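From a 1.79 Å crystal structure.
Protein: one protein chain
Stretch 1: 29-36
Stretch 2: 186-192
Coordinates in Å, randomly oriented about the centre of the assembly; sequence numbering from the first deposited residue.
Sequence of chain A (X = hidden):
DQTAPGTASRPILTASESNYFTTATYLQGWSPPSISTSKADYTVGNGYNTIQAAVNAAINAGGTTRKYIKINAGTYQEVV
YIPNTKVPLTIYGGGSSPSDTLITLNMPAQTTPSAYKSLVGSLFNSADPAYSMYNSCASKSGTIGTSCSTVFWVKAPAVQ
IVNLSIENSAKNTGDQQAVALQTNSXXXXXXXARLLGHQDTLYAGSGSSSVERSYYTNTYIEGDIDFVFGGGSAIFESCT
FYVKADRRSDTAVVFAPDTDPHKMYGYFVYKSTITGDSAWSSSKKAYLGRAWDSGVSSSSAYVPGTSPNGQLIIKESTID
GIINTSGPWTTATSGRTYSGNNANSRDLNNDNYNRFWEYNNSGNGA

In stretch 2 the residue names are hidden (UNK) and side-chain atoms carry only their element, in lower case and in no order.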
# COMPACT_ATOMS: atom_id res chain seq x y z
N GLY A 29 -19.63 2.04 -5.25
CA GLY A 29 -20.45 3.26 -5.26
C GLY A 29 -19.65 4.54 -5.15
O GLY A 29 -20.17 5.62 -5.46
N TRP A 30 -18.40 4.46 -4.70
CA TRP A 30 -17.56 5.65 -4.68
C TRP A 30 -17.25 6.10 -6.11
O TRP A 30 -16.89 5.30 -6.96
CB TRP A 30 -16.28 5.41 -3.89
CG TRP A 30 -15.31 6.54 -3.94
CD1 TRP A 30 -15.59 7.89 -3.97
CD2 TRP A 30 -13.88 6.44 -3.95
NE1 TRP A 30 -14.42 8.62 -4.00
CE2 TRP A 30 -13.36 7.76 -3.98
CE3 TRP A 30 -12.99 5.37 -3.92
CZ2 TRP A 30 -11.98 8.02 -4.01
CZ3 TRP A 30 -11.62 5.63 -3.93
CH2 TRP A 30 -11.14 6.94 -3.98
N SER A 31 -17.44 7.38 -6.37
CA SER A 31 -17.11 7.97 -7.65
C SER A 31 -15.98 8.99 -7.43
O SER A 31 -16.22 10.13 -7.00
CB SER A 31 -18.35 8.62 -8.23
OG SER A 31 -19.08 9.29 -7.22
N PRO A 32 -14.73 8.55 -7.67
CA PRO A 32 -13.55 9.37 -7.36
C PRO A 32 -13.51 10.65 -8.19
O PRO A 32 -13.72 10.60 -9.40
CB PRO A 32 -12.38 8.46 -7.72
CG PRO A 32 -12.94 7.08 -7.73
CD PRO A 32 -14.35 7.23 -8.19
N PRO A 33 -13.27 11.80 -7.54
CA PRO A 33 -13.14 13.00 -8.36
C PRO A 33 -11.87 12.99 -9.21
O PRO A 33 -10.87 12.37 -8.83
CB PRO A 33 -13.17 14.15 -7.35
CG PRO A 33 -13.00 13.54 -6.00
CD PRO A 33 -13.30 12.08 -6.09
N SER A 34 -11.93 13.65 -10.36
CA SER A 34 -10.74 13.88 -11.20
C SER A 34 -9.67 14.56 -10.37
O SER A 34 -9.99 15.44 -9.59
CB SER A 34 -11.08 14.83 -12.34
OG SER A 34 -11.45 16.11 -11.80
N ILE A 35 -8.42 14.17 -10.54
CA ILE A 35 -7.35 14.90 -9.89
C ILE A 35 -7.08 16.06 -10.82
O ILE A 35 -6.95 15.88 -12.03
CB ILE A 35 -6.08 14.07 -9.64
CG1 ILE A 35 -6.33 13.02 -8.55
CG2 ILE A 35 -4.94 14.96 -9.16
CD1 ILE A 35 -7.25 11.92 -8.99
N SER A 36 -7.06 17.25 -10.25
CA SER A 36 -6.88 18.45 -11.03
C SER A 36 -6.14 19.42 -10.13
O SER A 36 -6.77 20.23 -9.43
CB SER A 36 -8.23 19.01 -11.49
OG SER A 36 -8.07 20.15 -12.32
N UNK A 186 -11.02 6.30 4.12
CA UNK A 186 -11.78 6.01 2.91
C UNK A 186 -11.59 7.14 1.89
O UNK A 186 -11.36 8.29 2.27
c UNK A 186 -14.15 5.32 2.14
c UNK A 186 -13.26 5.85 3.29
o UNK A 186 -15.29 5.81 2.03
o UNK A 186 -13.73 4.43 1.39
N UNK A 187 -11.69 6.78 0.61
CA UNK A 187 -11.63 7.68 -0.53
C UNK A 187 -10.29 8.36 -0.74
O UNK A 187 -10.24 9.53 -1.13
c UNK A 187 -15.30 8.91 -0.35
c UNK A 187 -12.79 8.69 -0.50
c UNK A 187 -14.12 7.99 -0.36
o UNK A 187 -15.25 10.05 -0.85
n UNK A 187 -16.41 8.43 0.23
N UNK A 188 -9.22 7.62 -0.52
CA UNK A 188 -7.87 8.10 -0.80
C UNK A 188 -7.50 7.83 -2.26
O UNK A 188 -7.74 6.75 -2.80
c UNK A 188 -5.47 8.12 -0.05
c UNK A 188 -7.73 8.72 2.07
c UNK A 188 -6.81 7.41 0.08
c UNK A 188 -7.24 7.39 1.54
N UNK A 189 -6.89 8.82 -2.89
CA UNK A 189 -6.50 8.71 -4.27
C UNK A 189 -5.01 9.00 -4.35
O UNK A 189 -4.55 10.02 -3.84
o UNK A 189 -9.92 11.66 -5.16
c UNK A 189 -7.27 9.71 -5.12
c UNK A 189 -9.46 10.72 -5.80
n UNK A 189 -9.50 10.67 -7.12
c UNK A 189 -8.77 9.57 -5.09
N UNK A 190 -4.26 8.09 -4.98
CA UNK A 190 -2.81 8.26 -5.17
C UNK A 190 -2.55 8.23 -6.67
O UNK A 190 -2.85 7.23 -7.33
c UNK A 190 -0.53 7.29 -4.74
c UNK A 190 -3.65 6.38 -2.71
c UNK A 190 -2.32 6.99 -3.03
c UNK A 190 -2.02 7.11 -4.52
N UNK A 191 -2.03 9.31 -7.23
CA UNK A 191 -1.94 9.43 -8.68
C UNK A 191 -0.58 9.93 -9.11
O UNK A 191 -0.12 10.96 -8.62
n UNK A 191 -3.01 11.38 -12.71
c UNK A 191 -3.12 10.07 -12.80
c UNK A 191 -2.96 11.73 -11.38
c UNK A 191 -3.02 10.58 -10.66
n UNK A 191 -3.15 9.56 -11.58
c UNK A 191 -3.04 10.34 -9.18
N UNK A 192 0.07 9.20 -10.02
CA UNK A 192 1.35 9.63 -10.56
C UNK A 192 2.41 9.78 -9.46
O UNK A 192 3.09 10.79 -9.37
c UNK A 192 1.19 10.94 -11.36
o UNK A 192 3.09 10.38 -12.75
n UNK A 192 2.75 12.56 -12.28
c UNK A 192 2.43 11.27 -12.19
O HOH W 1 -14.02 11.38 -2.81

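Position 186 carries two side-chain carbons, the second bearing two oxygens, which is a carboxylate on a short stem. No atom of it comes within contact distance of stretch 1; this is Asp186, and what it offers the contact is indirect, through its neighbour.

Position 187 has three side-chain carbons in a row, the third holding one oxygen and one nitrogen: a carboxamide on a two-methylene stem. Its phi and psi of 65° and 40° are left-handed, and its CA lies over one face of the indole, 3.5 Å from Trp30 CZ2. The second carbon of the stem lies over the five-membered ring of Trp30. This is Gln187. Gln187 CG is 3.7 Å from the centroid of that ring and only 9° off its normal, a clean CH-pi contact. Beyond it, the amide oxygen reaches a water that accepts from Trp30 NE1 at 3.0 Å and donates to Gln187 OE1 at 2.7 Å. That water matters because the two side-chain atoms, Trp30 NE1 and Gln187 OE1, are 3.6 Å apart. At the other amide atom, a weak hydrogen bond of 3.4 Å from Gln187 NE2 to Asp186 OD2 ties the carboxamide back to its own stretch.

Position 188 shows four carbons, forked at the first, with one arm two carbons long. Its CB points away, so stretch 1 meets its backbone instead, the carbonyl O of 188 lying 3.6 Å from Trp30 CH2 near the plane of the ring. This is Ile188.

Position 189 again has three carbons ending in one oxygen and one nitrogen, and its CA-to-CB bond points toward stretch 1. The nitrogen lies 2.8 Å from Pro33 O, and the second carbon of the stem lies 3.7 Å from Trp30 CH2 at the ring edge. This is Gln189. Gln189 NE2 donates to Pro33 O at 163°, a nearly straight bond to a backbone carbonyl, while Pro32 CB and Ile35 CD1 pack around the same nitrogen.

Position 190 repeats the forked four-carbon pattern, points away and touches nothing on stretch 1; it is Ile190, buried.

Position 191 is one carbon followed by a five-membered ring of three carbons and two nitrogens. Its CB points toward stretch 1, and a ring carbon lies 4.3 Å from Ile35 CB, a loose packing contact made through CD2 of what is therefore His191.

Position 192 ends the stretch with two carbons, the second carrying one oxygen and one nitrogen, and nothing of stretch 1 is within its reach: Asn192.

The rule is strand alternation, joined by Gln187 just before the strand, set against an irregular partner. Gln189 and His191 face the loop while Ile188 and Ile190 turn away, Gln187 lies over the Trp30 ring, and stretch 1 answers with Trp30 and Ile35, both pointing toward stretch 2. Burial comes mostly from Trp30 and Gln189. The one direct hydrogen bond across the stretches runs from a side chain to a proline carbonyl, and the water joins indole and amide where they do not bond directly.

Stretch 2 (186-192) DQIQIHN
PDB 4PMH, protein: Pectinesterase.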